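Local atomic coordinates of arylsulfatase (Pseudoalteromonas sp. MB47, PDB entry 7AJ0), a protein that hydrolyses sulfate esters as a calcium-binding sulfatase active on the algal polysaccharide fucoidan, probably in an exo fashion, and assembles as a hexamer. Residues A[80-85]-A[298-303]; A[239-244]-A[268-273]; A[273-278]-A[289-294]; A[313-318]-A[358-363]. All coordinates share one frame; numbering follows the deposited sequence.

Contact 1. Residues A[80-85]-A[298-303]; sequences TPNIDK and VDDITG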
loop_
_atom_site.group_PDB
_atom_site.type_symbol
_atom_site.label_atom_id
_atom_site.label_comp_id
_atom_site.label_asym_id
_atom_site.label_seq_id
_atom_site.Cartn_x
_atom_site.Cartn_y
_atom_site.Cartn_z
ATOM N N THR A 80 24.375 -28.784 -1.190
ATOM C CA THR A 80 23.790 -30.013 -0.653
ATOM C C THR A 80 24.102 -31.159 -1.611
ATOM O O THR A 80 23.224 -31.641 -2.336
ATOM C CB THR A 80 22.281 -29.864 -0.444
ATOM O OG1 THR A 80 21.627 -29.688 -1.708
ATOM C CG2 THR A 80 21.975 -28.668 0.453
ATOM N N PRO A 81 25.355 -31.623 -1.633
ATOM C CA PRO A 81 25.726 -32.643 -2.632
ATOM C C PRO A 81 25.045 -33.988 -2.432
ATOM O O PRO A 81 24.660 -34.622 -3.423
ATOM C CB PRO A 81 27.253 -32.749 -2.476
ATOM C CG PRO A 81 27.536 -32.239 -1.103
ATOM C CD PRO A 81 26.518 -31.158 -0.855
ATOM N N ASN A 82 24.895 -34.456 -1.190
ATOM C CA ASN A 82 24.290 -35.768 -0.980
ATOM C C ASN A 82 22.811 -35.761 -1.343
ATOM O O ASN A 82 22.313 -36.706 -1.966
ATOM C CB ASN A 82 24.468 -36.216 0.470
ATOM C CG ASN A 82 25.909 -36.489 0.815
ATOM O OD1 ASN A 82 26.527 -37.399 0.266
ATOM N ND2 ASN A 82 26.454 -35.707 1.735
ATOM N N ILE A 83 22.089 -34.710 -0.951
ATOM C CA ILE A 83 20.680 -34.610 -1.316
ATOM C C ILE A 83 20.535 -34.495 -2.827
ATOM O O ILE A 83 19.606 -35.054 -3.423
ATOM C CB ILE A 83 20.024 -33.423 -0.586
ATOM C CG1 ILE A 83 19.961 -33.707 0.917
ATOM C CG2 ILE A 83 18.641 -33.155 -1.152
ATOM C CD1 ILE A 83 19.801 -32.465 1.772
ATOM N N ASP A 84 21.451 -33.769 -3.473
ATOM C CA ASP A 84 21.427 -33.689 -4.929
ATOM C C ASP A 84 21.599 -35.069 -5.550
ATOM O O ASP A 84 20.952 -35.394 -6.554
ATOM C CB ASP A 84 22.522 -32.741 -5.425
ATOM C CG ASP A 84 22.257 -31.292 -5.046
ATOM O OD1 ASP A 84 21.213 -31.018 -4.417
ATOM O OD2 ASP A 84 23.096 -30.425 -5.377
ATOM N N LYS A 85 22.459 -35.900 -4.958
ATOM C CA LYS A 85 22.738 -37.211 -5.532
ATOM C C LYS A 85 21.547 -38.150 -5.371
ATOM O O LYS A 85 21.268 -38.960 -6.261
ATOM C CB LYS A 85 23.995 -37.794 -4.887
ATOM C CG LYS A 85 24.579 -38.988 -5.617
ATOM C CD LYS A 85 25.977 -39.317 -5.108
ATOM C CE LYS A 85 26.506 -40.614 -5.713
ATOM N NZ LYS A 85 26.653 -40.544 -7.196
ATOM N N VAL A 298 22.644 -31.170 7.771
ATOM C CA VAL A 298 21.570 -32.068 7.355
ATOM C C VAL A 298 21.996 -32.887 6.144
ATOM O O VAL A 298 21.681 -34.078 6.038
ATOM C CB VAL A 298 20.286 -31.267 7.066
ATOM C CG1 VAL A 298 19.292 -32.118 6.290
ATOM C CG2 VAL A 298 19.672 -30.767 8.363
ATOM N N ASP A 299 22.711 -32.261 5.209
ATOM C CA ASP A 299 23.132 -32.973 4.008
ATOM C C ASP A 299 24.173 -34.037 4.333
ATOM O O ASP A 299 24.175 -35.115 3.727
ATOM C CB ASP A 299 23.681 -31.986 2.978
ATOM C CG ASP A 299 24.155 -32.671 1.710
ATOM O OD1 ASP A 299 23.294 -33.119 0.924
ATOM O OD2 ASP A 299 25.386 -32.768 1.506
ATOM N N ASP A 300 25.071 -33.752 5.280
ATOM C CA ASP A 300 26.069 -34.745 5.666
ATOM C C ASP A 300 25.420 -35.931 6.368
ATOM O O ASP A 300 25.777 -37.085 6.108
ATOM C CB ASP A 300 27.128 -34.110 6.567
ATOM C CG ASP A 300 28.153 -33.306 5.788
ATOM O OD1 ASP A 300 28.083 -33.290 4.541
ATOM O OD2 ASP A 300 29.034 -32.694 6.426
ATOM N N ILE A 301 24.468 -35.668 7.265
ATOM C CA ILE A 301 23.778 -36.757 7.950
ATOM C C ILE A 301 23.015 -37.609 6.946
ATOM O O ILE A 301 23.011 -38.843 7.034
ATOM C CB ILE A 301 22.858 -36.195 9.049
ATOM C CG1 ILE A 301 23.705 -35.618 10.187
ATOM C CG2 ILE A 301 21.919 -37.271 9.568
ATOM C CD1 ILE A 301 22.941 -34.719 11.142
ATOM N N THR A 302 22.369 -36.967 5.969
ATOM C CA THR A 302 21.702 -37.706 4.902
ATOM C C THR A 302 22.666 -38.667 4.215
ATOM O O THR A 302 22.345 -39.841 4.000
ATOM C CB THR A 302 21.107 -36.728 3.885
ATOM O OG1 THR A 302 20.080 -35.948 4.509
ATOM C CG2 THR A 302 20.530 -37.478 2.688
ATOM N N GLY A 303 23.858 -38.183 3.862
ATOM C CA GLY A 303 24.835 -39.046 3.230
ATOM C C GLY A 303 25.324 -40.160 4.131
ATOM O O GLY A 303 25.602 -41.267 3.657
#
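Two helices of the alpha/beta sulfatase core meet here, and a carboxylate of helix 290-311 accepts N-H groups from the first turn of helix 81-88. The short segments cross at 52°, their axes 8.2 Å apart at closest approach. Thr80 holds the N-cap position, but its OG1 bonds to Asp84 OD1 and to Gly68 N and makes no capping bond; the N-H groups of Asn82 and Ile83 are met by Asp299. That side chain reaches them with CG anti to its own backbone N (chi1 179°). Ile83 N gives the firm bond, 2.7 Å to Asp299 OD1, meeting the oxygen nearly along its C-O axis. Asn82 N points at the other oxygen, OD2, in a weaker bond of 3.2 Å that is nevertheless straight (167°). Asn82 turns CG beside its backbone N, which carries ND2 back over helix 290-311; there it makes weak, bent bonds to both Asp299 O and Asp299 OD2, the amide and carboxylate planes turned modestly apart. The positive end of the helix dipole would favour the charged form of this buried acid. An alanine at Asp299 would probably leave the Ile83 and Asn82 N-H groups without their acceptor and loosen the start of helix 81-88. Ile83 CG1 and CD1 pass alongside Asp299 OD1, and both Ile83 and Thr302 pack on Phe322 of the central sheet. Gly303 lets the helices close up beside the amide, its CA lying 3.7 Å from Asn82 CG.

Contact 2. Residues A[239-244]-A[268-273]; sequences MIDQVL and FSKIHN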
loop_
_atom_site.group_PDB
_atom_site.type_symbol
_atom_site.label_atom_id
_atom_site.label_comp_id
_atom_site.label_asym_id
_atom_site.label_seq_id
_atom_site.Cartn_x
_atom_site.Cartn_y
_atom_site.Cartn_z
ATOM N N MET A 239 24.569 -30.424 19.563
ATOM C CA MET A 239 24.801 -31.806 19.166
ATOM C C MET A 239 23.512 -32.564 18.882
ATOM O O MET A 239 23.565 -33.770 18.617
ATOM C CB MET A 239 25.577 -32.538 20.270
ATOM C CG MET A 239 26.895 -31.888 20.641
ATOM S SD MET A 239 28.067 -31.848 19.270
ATOM C CE MET A 239 28.203 -33.591 18.874
ATOM N N ILE A 240 22.365 -31.883 18.910
ATOM C CA ILE A 240 21.078 -32.574 18.901
ATOM C C ILE A 240 20.947 -33.471 17.676
ATOM O O ILE A 240 20.517 -34.625 17.784
ATOM C CB ILE A 240 19.936 -31.544 18.992
ATOM C CG1 ILE A 240 18.612 -32.227 19.334
ATOM C CG2 ILE A 240 19.798 -30.758 17.689
ATOM C CD1 ILE A 240 17.503 -31.248 19.668
ATOM N N ASP A 241 21.323 -32.972 16.498
ATOM C CA ASP A 241 21.169 -33.761 15.281
ATOM C C ASP A 241 22.276 -34.791 15.099
ATOM O O ASP A 241 22.098 -35.739 14.326
ATOM C CB ASP A 241 21.104 -32.837 14.062
ATOM C CG ASP A 241 19.684 -32.406 13.738
ATOM O OD1 ASP A 241 18.856 -33.287 13.420
ATOM O OD2 ASP A 241 19.386 -31.194 13.823
ATOM N N GLN A 242 23.408 -34.630 15.788
ATOM C CA GLN A 242 24.408 -35.692 15.815
ATOM C C GLN A 242 23.943 -36.848 16.691
ATOM O O GLN A 242 24.192 -38.019 16.376
ATOM C CB GLN A 242 25.744 -35.147 16.321
ATOM C CG GLN A 242 26.328 -34.031 15.472
ATOM C CD GLN A 242 26.655 -34.475 14.060
ATOM O OE1 GLN A 242 27.433 -35.407 13.853
ATOM N NE2 GLN A 242 26.053 -33.811 13.077
ATOM N N VAL A 243 23.263 -36.537 17.797
ATOM C CA VAL A 243 22.741 -37.580 18.672
ATOM C C VAL A 243 21.627 -38.349 17.979
ATOM O O VAL A 243 21.552 -39.581 18.074
ATOM C CB VAL A 243 22.260 -36.964 19.999
ATOM C CG1 VAL A 243 21.543 -38.004 20.842
ATOM C CG2 VAL A 243 23.435 -36.368 20.751
ATOM N N LEU A 244 20.741 -37.641 17.275
ATOM C CA LEU A 244 19.683 -38.317 16.530
ATOM C C LEU A 244 20.270 -39.209 15.446
ATOM O O LEU A 244 19.815 -40.341 15.245
ATOM C CB LEU A 244 18.734 -37.290 15.918
ATOM C CG LEU A 244 17.970 -36.406 16.904
ATOM C CD1 LEU A 244 17.236 -35.298 16.166
ATOM C CD2 LEU A 244 16.997 -37.233 17.724
ATOM N N PHE A 268 14.658 -34.665 11.409
ATOM C CA PHE A 268 15.647 -33.680 11.812
ATOM C C PHE A 268 15.007 -32.603 12.680
ATOM O O PHE A 268 13.853 -32.216 12.472
ATOM C CB PHE A 268 16.281 -33.001 10.593
ATOM C CG PHE A 268 17.092 -33.913 9.727
ATOM C CD1 PHE A 268 18.435 -34.121 9.985
ATOM C CD2 PHE A 268 16.522 -34.536 8.632
ATOM C CE1 PHE A 268 19.187 -34.948 9.182
ATOM C CE2 PHE A 268 17.271 -35.365 7.824
ATOM C CZ PHE A 268 18.606 -35.569 8.099
ATOM N N SER A 269 15.770 -32.107 13.654
ATOM C CA SER A 269 15.376 -30.876 14.327
ATOM C C SER A 269 15.611 -29.671 13.423
ATOM O O SER A 269 14.816 -28.725 13.414
ATOM C CB SER A 269 16.143 -30.709 15.636
ATOM O OG SER A 269 15.862 -29.446 16.218
ATOM N N LYS A 270 16.698 -29.686 12.661
ATOM C CA LYS A 270 16.957 -28.623 11.699
ATOM C C LYS A 270 15.925 -28.674 10.576
ATOM O O LYS A 270 15.388 -29.738 10.258
ATOM C CB LYS A 270 18.371 -28.756 11.143
ATOM C CG LYS A 270 19.451 -28.417 12.152
ATOM C CD LYS A 270 20.772 -29.085 11.809
ATOM C CE LYS A 270 21.852 -28.709 12.817
ATOM N NZ LYS A 270 21.475 -29.060 14.218
ATOM N N ILE A 271 15.642 -27.516 9.962
ATOM C CA ILE A 271 16.297 -26.247 10.231
ATOM C C ILE A 271 15.378 -25.291 10.996
ATOM O O ILE A 271 15.317 -24.096 10.700
ATOM C CB ILE A 271 16.758 -25.573 8.912
ATOM C CG1 ILE A 271 15.568 -25.383 7.962
ATOM C CG2 ILE A 271 17.836 -26.404 8.235
ATOM C CD1 ILE A 271 15.891 -24.540 6.751
ATOM N N HIS A 272 14.652 -25.825 11.972
ATOM C CA HIS A 272 13.813 -24.992 12.820
ATOM C C HIS A 272 14.679 -24.048 13.649
ATOM O O HIS A 272 15.789 -24.391 14.064
ATOM C CB HIS A 272 12.961 -25.862 13.743
ATOM C CG HIS A 272 11.678 -25.218 14.170
ATOM N ND1 HIS A 272 11.631 -24.149 15.038
ATOM C CD2 HIS A 272 10.392 -25.503 13.854
ATOM C CE1 HIS A 272 10.372 -23.800 15.235
ATOM N NE2 HIS A 272 9.601 -24.605 14.526
ATOM N N ASN A 273 14.164 -22.847 13.887
ATOM C CA ASN A 273 14.859 -21.905 14.759
ATOM C C ASN A 273 14.735 -22.355 16.211
ATOM O O ASN A 273 13.771 -23.023 16.589
ATOM C CB ASN A 273 14.282 -20.499 14.593
ATOM C CG ASN A 273 13.010 -20.292 15.394
ATOM O OD1 ASN A 273 11.964 -20.862 15.081
ATOM N ND2 ASN A 273 13.091 -19.466 16.430
HETATM O O HOH W 1 23.451 -30.919 15.730
#
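Charge pairing comes first in this buried contact, where the opening turn of helix 240-258 meets the loop that follows strand 262-267 of the sulfatase core. Asp241 OD2 and Lys270 NZ form a salt bridge of 3.0 Å. The lysine chain runs extended from CB to CE and bends only at its last torsion (chi4 57°), so that its CG and CD pass alongside the same oxygen before NZ turns in on the anti lone pair.

Hydrogen bonds from the loop backbone fill the other side of the carboxylate. Lys270 N approaches OD2 of Asp241 on its syn lone pair at 3.3 Å, while Ser269 N gives a weak bond of equal length to Asp241 OD1. One water links the groups further, accepting from Asp241 N and from Lys270 NZ at 3.1 Å each.

Packing is looser. Asp241 OD1 sits at the edge of the Phe268 ring, 3.6 Å from CD1, with the carboxylate and ring planes 45° apart. Ile240 CG2 lies 4.2 Å from Ser269 CB, while Ser269 OG turns to Gln183.

The loop then runs on to the metal site: Lys270 and Ile271, joined by a cis peptide, make backbone hydrogen bonds with the calcium ligand Asp60, and the Phe268 side chain lies about 10 Å from the ion. Asp241 OD2 is thus gripped by two donors of Lys270, one main-chain and one charged, which would favour the ionised acid and fixes both the lysine and the loop backbone against the helix.

Contact 3. Residues A[273-278]-A[289-294]; sequences NDNYPA and MPVRDA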
loop_
_atom_site.group_PDB
_atom_site.type_symbol
_atom_site.label_atom_id
_atom_site.label_comp_id
_atom_site.label_asym_id
_atom_site.label_seq_id
_atom_site.Cartn_x
_atom_site.Cartn_y
_atom_site.Cartn_z
ATOM N N ASN A 273 14.164 -22.847 13.887
ATOM C CA ASN A 273 14.859 -21.905 14.759
ATOM C C ASN A 273 14.735 -22.355 16.211
ATOM O O ASN A 273 13.771 -23.023 16.589
ATOM C CB ASN A 273 14.282 -20.499 14.593
ATOM C CG ASN A 273 13.010 -20.292 15.394
ATOM O OD1 ASN A 273 11.964 -20.862 15.081
ATOM N ND2 ASN A 273 13.091 -19.466 16.430
ATOM N N ASP A 274 15.725 -22.000 17.033
ATOM C CA ASP A 274 16.938 -21.297 16.630
ATOM C C ASP A 274 18.005 -22.322 16.259
ATOM O O ASP A 274 18.298 -23.227 17.040
ATOM C CB ASP A 274 17.421 -20.393 17.764
ATOM C CG ASP A 274 16.345 -19.432 18.233
ATOM O OD1 ASP A 274 15.853 -18.642 17.399
ATOM O OD2 ASP A 274 15.975 -19.482 19.427
ATOM N N ASN A 275 18.582 -22.178 15.068
ATOM C CA ASN A 275 19.514 -23.171 14.555
ATOM C C ASN A 275 20.866 -23.059 15.245
ATOM O O ASN A 275 21.462 -21.978 15.296
ATOM C CB ASN A 275 19.689 -23.015 13.045
ATOM C CG ASN A 275 18.585 -23.683 12.266
ATOM O OD1 ASN A 275 18.541 -24.909 12.162
ATOM N ND2 ASN A 275 17.681 -22.883 11.713
ATOM N N TYR A 276 21.351 -24.184 15.768
ATOM C CA TYR A 276 22.668 -24.274 16.397
ATOM C C TYR A 276 23.354 -25.532 15.885
ATOM O O TYR A 276 23.222 -26.613 16.475
ATOM C CB TYR A 276 22.553 -24.269 17.918
ATOM C CG TYR A 276 22.367 -22.881 18.476
ATOM C CD1 TYR A 276 23.462 -22.088 18.780
ATOM C CD2 TYR A 276 21.100 -22.356 18.677
ATOM C CE1 TYR A 276 23.302 -20.815 19.279
ATOM C CE2 TYR A 276 20.929 -21.082 19.176
ATOM C CZ TYR A 276 22.033 -20.315 19.475
ATOM O OH TYR A 276 21.870 -19.045 19.972
ATOM N N PRO A 277 24.087 -25.431 14.778
ATOM C CA PRO A 277 24.782 -26.607 14.245
ATOM C C PRO A 277 25.897 -27.068 15.170
ATOM O O PRO A 277 26.336 -26.354 16.073
ATOM C CB PRO A 277 25.348 -26.119 12.903
ATOM C CG PRO A 277 24.586 -24.875 12.580
ATOM C CD PRO A 277 24.237 -24.255 13.899
ATOM N N ALA A 278 26.359 -28.291 14.926
ATOM C CA ALA A 278 27.484 -28.811 15.686
ATOM C C ALA A 278 28.713 -27.936 15.445
ATOM O O ALA A 278 28.860 -27.342 14.372
ATOM C CB ALA A 278 27.776 -30.254 15.291
ATOM N N MET A 289 26.361 -18.696 7.891
ATOM C CA MET A 289 25.248 -18.313 8.744
ATOM C C MET A 289 24.657 -19.561 9.378
ATOM O O MET A 289 24.685 -20.638 8.774
ATOM C CB MET A 289 24.167 -17.568 7.952
ATOM C CG MET A 289 24.564 -16.155 7.553
ATOM S SD MET A 289 24.566 -14.999 8.940
ATOM C CE MET A 289 22.810 -14.746 9.197
ATOM N N PRO A 290 24.123 -19.449 10.597
ATOM C CA PRO A 290 23.644 -20.656 11.294
ATOM C C PRO A 290 22.706 -21.531 10.477
ATOM O O PRO A 290 22.870 -22.756 10.474
ATOM C CB PRO A 290 22.947 -20.078 12.536
ATOM C CG PRO A 290 23.679 -18.811 12.805
ATOM C CD PRO A 290 24.037 -18.247 11.449
ATOM N N VAL A 291 21.731 -20.945 9.778
ATOM C CA VAL A 291 20.743 -21.766 9.086
ATOM C C VAL A 291 21.353 -22.456 7.872
ATOM O O VAL A 291 20.908 -23.541 7.479
ATOM C CB VAL A 291 19.523 -20.913 8.691
ATOM C CG1 VAL A 291 19.873 -19.981 7.545
ATOM C CG2 VAL A 291 18.349 -21.806 8.324
ATOM N N ARG A 292 22.366 -21.850 7.252
ATOM C CA ARG A 292 23.026 -22.495 6.122
ATOM C C ARG A 292 24.025 -23.547 6.594
ATOM O O ARG A 292 24.137 -24.619 5.987
ATOM C CB ARG A 292 23.730 -21.455 5.252
ATOM C CG ARG A 292 22.808 -20.402 4.662
ATOM C CD ARG A 292 21.860 -20.967 3.606
ATOM N NE ARG A 292 21.084 -19.894 2.983
ATOM C CZ ARG A 292 19.810 -19.614 3.256
ATOM N NH1 ARG A 292 19.124 -20.336 4.134
ATOM N NH2 ARG A 292 19.215 -18.608 2.633
ATOM N N ASP A 293 24.766 -23.250 7.665
ATOM C CA ASP A 293 25.604 -24.270 8.286
ATOM C C ASP A 293 24.769 -25.482 8.680
ATOM O O ASP A 293 25.213 -26.627 8.539
ATOM C CB ASP A 293 26.314 -23.699 9.511
ATOM C CG ASP A 293 27.362 -22.663 9.155
ATOM O OD1 ASP A 293 27.666 -22.499 7.953
ATOM O OD2 ASP A 293 27.886 -22.010 10.083
ATOM N N ALA A 294 23.554 -25.245 9.183
ATOM C CA ALA A 294 22.666 -26.346 9.534
ATOM C C ALA A 294 22.262 -27.144 8.304
ATOM O O ALA A 294 22.083 -28.364 8.384
ATOM C CB ALA A 294 21.422 -25.814 10.246
#
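The loop leading from strand 262-267 to helix 290-311 of the sulfatase core folds back here over the first turn of that helix, and it does so beside a subunit interface of the hexamer. Packing, not polar bonding, joins the two segments. Pro277 aims its ring at the helix: CG comes to 3.4 Å from Pro290 O and rests against Asp293 CB and the backbone N of Ala294, so the ring tip sits over the opening turn. Asn275 lies two residues earlier in the loop, with CG beside its backbone N (chi1 -82°). This torsion sets the amide between two apolar groups, OD1 being 3.6 Å from Ala294 CB and ND2 the same distance from Val291 CG2. The ND2 group has its polar partners in Asp335 OD1 and Ile271 O, which pin the rotation of the amide. Asp293 likewise turns its carboxylate to Ser285 and Gly283 and offers only its CB here. Arg193 of a neighbouring subunit hydrogen-bonds Asn275 O and forms a cation-pi contact with Tyr276, and it also packs on Pro290. That same Asn275 carbonyl oxygen lies 3.7 Å from Pro290 CB.

Contact 4. Residues A[313-318]-A[358-363]; sequences GQLENT and IAYWKG
Trp361 sets CG anti to its backbone N (chi1 -162°), and with chi2 at -18° the indole swings across the turn that precedes strand 318-324. Lys362, likewise anti at chi1, bends at chi2 and chi4 to run beside Glu316, itself bent at chi2. The contact thus ties segment 358-363, on strand 354-360, to the turn entering that strand's antiparallel neighbour in the central sulfatase sheet.

The indole edge carries the one direct hydrogen bond: Trp361 NE1 gives to Glu316 O at 3.0 Å, with an angle of 141° at the hydrogen. The oxygen is near the ring plane; the donor stands well above the carbonyl plane. Over one ring face lies Thr318 O, 3.4 Å from Trp361 CD1. Leu41, Leu44 and Pro52 also pack on this ring. A leucine here, lacking NE1, would take away the bond to Glu316 O and would probably leave the turn less firmly held to the chain leaving strand 354-360, with thinner packing on Leu41 and Leu44.

Leu315 CD2 meets the edge of Tyr360 at CE2, 4.0 Å away, the side chains crossing at about a right angle. Glu316 and Lys362 lie side by side, pointing the same way, and their salt bridge is long, 3.6 Å from OE2 to NZ. Glu316 CA adds a C-H...O contact to Lys362 O.

Two waters span the backbones, one from Leu315 O to Lys362 N, the other donating to Glu316 O and Lys362 O at 2.9 and 2.6 Å. Glu316 O thus accepts from an indole N-H and a water, Leu315 O from another water, and the long ion pair is likely to contribute modestly.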
loop_
_atom_site.group_PDB
_atom_site.type_symbol
_atom_site.label_atom_id
_atom_site.label_comp_id
_atom_site.label_asym_id
_atom_site.label_seq_id
_atom_site.Cartn_x
_atom_site.Cartn_y
_atom_site.Cartn_z
ATOM N N GLY A 313 24.252 -53.527 2.891
ATOM C CA GLY A 313 23.643 -54.227 1.778
ATOM C C GLY A 313 22.139 -54.125 1.716
ATOM O O GLY A 313 21.482 -55.053 1.233
ATOM N N GLN A 314 21.570 -53.009 2.179
ATOM C CA GLN A 314 20.124 -52.839 2.233
ATOM C C GLN A 314 19.608 -51.720 1.334
ATOM O O GLN A 314 18.433 -51.351 1.441
ATOM C CB GLN A 314 19.680 -52.570 3.678
ATOM C CG GLN A 314 19.810 -53.764 4.601
ATOM C CD GLN A 314 18.832 -54.871 4.258
ATOM O OE1 GLN A 314 17.637 -54.629 4.073
ATOM N NE2 GLN A 314 19.336 -56.096 4.169
ATOM N N LEU A 315 20.442 -51.169 0.448
ATOM C CA LEU A 315 19.969 -50.082 -0.403
ATOM C C LEU A 315 18.946 -50.581 -1.418
ATOM O O LEU A 315 17.971 -49.885 -1.722
ATOM C CB LEU A 315 21.136 -49.411 -1.122
ATOM C CG LEU A 315 21.682 -48.112 -0.529
ATOM C CD1 LEU A 315 22.703 -47.500 -1.486
ATOM C CD2 LEU A 315 20.582 -47.108 -0.219
ATOM N N GLU A 316 19.150 -51.787 -1.955
ATOM C CA GLU A 316 18.229 -52.311 -2.955
ATOM C C GLU A 316 16.852 -52.604 -2.379
ATOM O O GLU A 316 15.888 -52.724 -3.142
ATOM C CB GLU A 316 18.801 -53.585 -3.586
ATOM C CG GLU A 316 19.938 -53.341 -4.568
ATOM C CD GLU A 316 21.269 -53.071 -3.885
ATOM O OE1 GLU A 316 21.412 -53.412 -2.690
ATOM O OE2 GLU A 316 22.174 -52.522 -4.551
ATOM N N ASN A 317 16.738 -52.725 -1.058
ATOM C CA ASN A 317 15.484 -53.094 -0.413
ATOM C C ASN A 317 14.947 -51.973 0.467
ATOM O O ASN A 317 14.123 -52.223 1.353
ATOM C CB ASN A 317 15.676 -54.369 0.411
ATOM C CG ASN A 317 14.373 -55.088 0.685
ATOM O OD1 ASN A 317 13.470 -55.108 -0.153
ATOM N ND2 ASN A 317 14.267 -55.686 1.866
ATOM N N THR A 318 15.394 -50.739 0.241
ATOM C CA THR A 318 15.019 -49.610 1.080
ATOM C C THR A 318 14.531 -48.469 0.203
ATOM O O THR A 318 15.280 -47.959 -0.636
ATOM C CB THR A 318 16.198 -49.146 1.944
ATOM O OG1 THR A 318 16.666 -50.235 2.747
ATOM C CG2 THR A 318 15.774 -47.997 2.845
ATOM N N ILE A 358 11.822 -36.089 -2.662
ATOM C CA ILE A 358 12.720 -36.938 -3.433
ATOM C C ILE A 358 12.458 -38.386 -3.052
ATOM O O ILE A 358 12.390 -38.717 -1.864
ATOM C CB ILE A 358 14.200 -36.583 -3.189
ATOM C CG1 ILE A 358 14.470 -35.129 -3.569
ATOM C CG2 ILE A 358 15.108 -37.522 -3.979
ATOM C CD1 ILE A 358 15.737 -34.571 -2.956
ATOM N N ALA A 359 12.314 -39.242 -4.059
ATOM C CA ALA A 359 12.157 -40.678 -3.866
ATOM C C ALA A 359 13.352 -41.373 -4.500
ATOM O O ALA A 359 13.614 -41.196 -5.694
ATOM C CB ALA A 359 10.847 -41.177 -4.477
ATOM N N TYR A 360 14.080 -42.149 -3.699
ATOM C CA TYR A 360 15.242 -42.899 -4.160
ATOM C C TYR A 360 15.073 -44.359 -3.770
ATOM O O TYR A 360 14.778 -44.663 -2.609
ATOM C CB TYR A 360 16.537 -42.334 -3.563
ATOM C CG TYR A 360 17.770 -43.142 -3.894
ATOM C CD1 TYR A 360 18.475 -42.919 -5.068
ATOM C CD2 TYR A 360 18.233 -44.127 -3.030
ATOM C CE1 TYR A 360 19.602 -43.654 -5.375
ATOM C CE2 TYR A 360 19.358 -44.869 -3.327
ATOM C CZ TYR A 360 20.039 -44.629 -4.502
ATOM O OH TYR A 360 21.162 -45.362 -4.806
ATOM N N TRP A 361 15.255 -45.259 -4.736
ATOM C CA TRP A 361 15.155 -46.696 -4.474
ATOM C C TRP A 361 16.063 -47.404 -5.477
ATOM O O TRP A 361 15.693 -47.574 -6.643
ATOM C CB TRP A 361 13.714 -47.177 -4.572
ATOM C CG TRP A 361 13.464 -48.508 -3.902
ATOM C CD1 TRP A 361 14.398 -49.438 -3.546
ATOM C CD2 TRP A 361 12.193 -49.048 -3.513
ATOM N NE1 TRP A 361 13.789 -50.523 -2.962
ATOM C CE2 TRP A 361 12.437 -50.307 -2.926
ATOM C CE3 TRP A 361 10.876 -48.589 -3.602
ATOM C CZ2 TRP A 361 11.411 -51.112 -2.433
ATOM C CZ3 TRP A 361 9.858 -49.389 -3.110
ATOM C CH2 TRP A 361 10.131 -50.637 -2.534
ATOM N N LYS A 362 17.244 -47.811 -5.011
ATOM C CA LYS A 362 18.263 -48.427 -5.852
ATOM C C LYS A 362 17.733 -49.647 -6.591
ATOM O O LYS A 362 17.409 -50.663 -5.972
ATOM C CB LYS A 362 19.470 -48.809 -4.984
ATOM C CG LYS A 362 20.578 -49.577 -5.687
ATOM C CD LYS A 362 21.465 -48.674 -6.519
ATOM C CE LYS A 362 22.880 -49.239 -6.612
ATOM N NZ LYS A 362 23.559 -49.244 -5.283
ATOM N N GLY A 363 17.655 -49.555 -7.920
ATOM C CA GLY A 363 17.207 -50.655 -8.744
ATOM C C GLY A 363 15.712 -50.738 -8.957
ATOM O O GLY A 363 15.263 -51.555 -9.775
HETATM O O HOH W 2 17.617 -47.184 -2.254
HETATM O O HOH W 3 16.150 -52.905 -6.017
#

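How the contacts relate
Helix 290-311 ties three of the contacts together: its first turn serves contact 3, a later turn serves contact 1, and Val298 and Ile301 pack on Lys270 and Phe268 of contact 2. Contacts 2 and 3 have centres 9 Å apart and share Asn273; Lys270 bridges them, its CD lying 3.7 Å from Ala294 CB. Contact 4 lies farther off, 24 Å from contact 2 and 29 Å from contact 3 between centres, yet Ile83 CG2 of contact 1 reaches Ile358 CD1 at 3.7 Å. The calcium ion is about 10 Å from the Phe268 side chain and about 11 Å from that of Asn275, so contacts 2 and 3 lie near, but not in, its site.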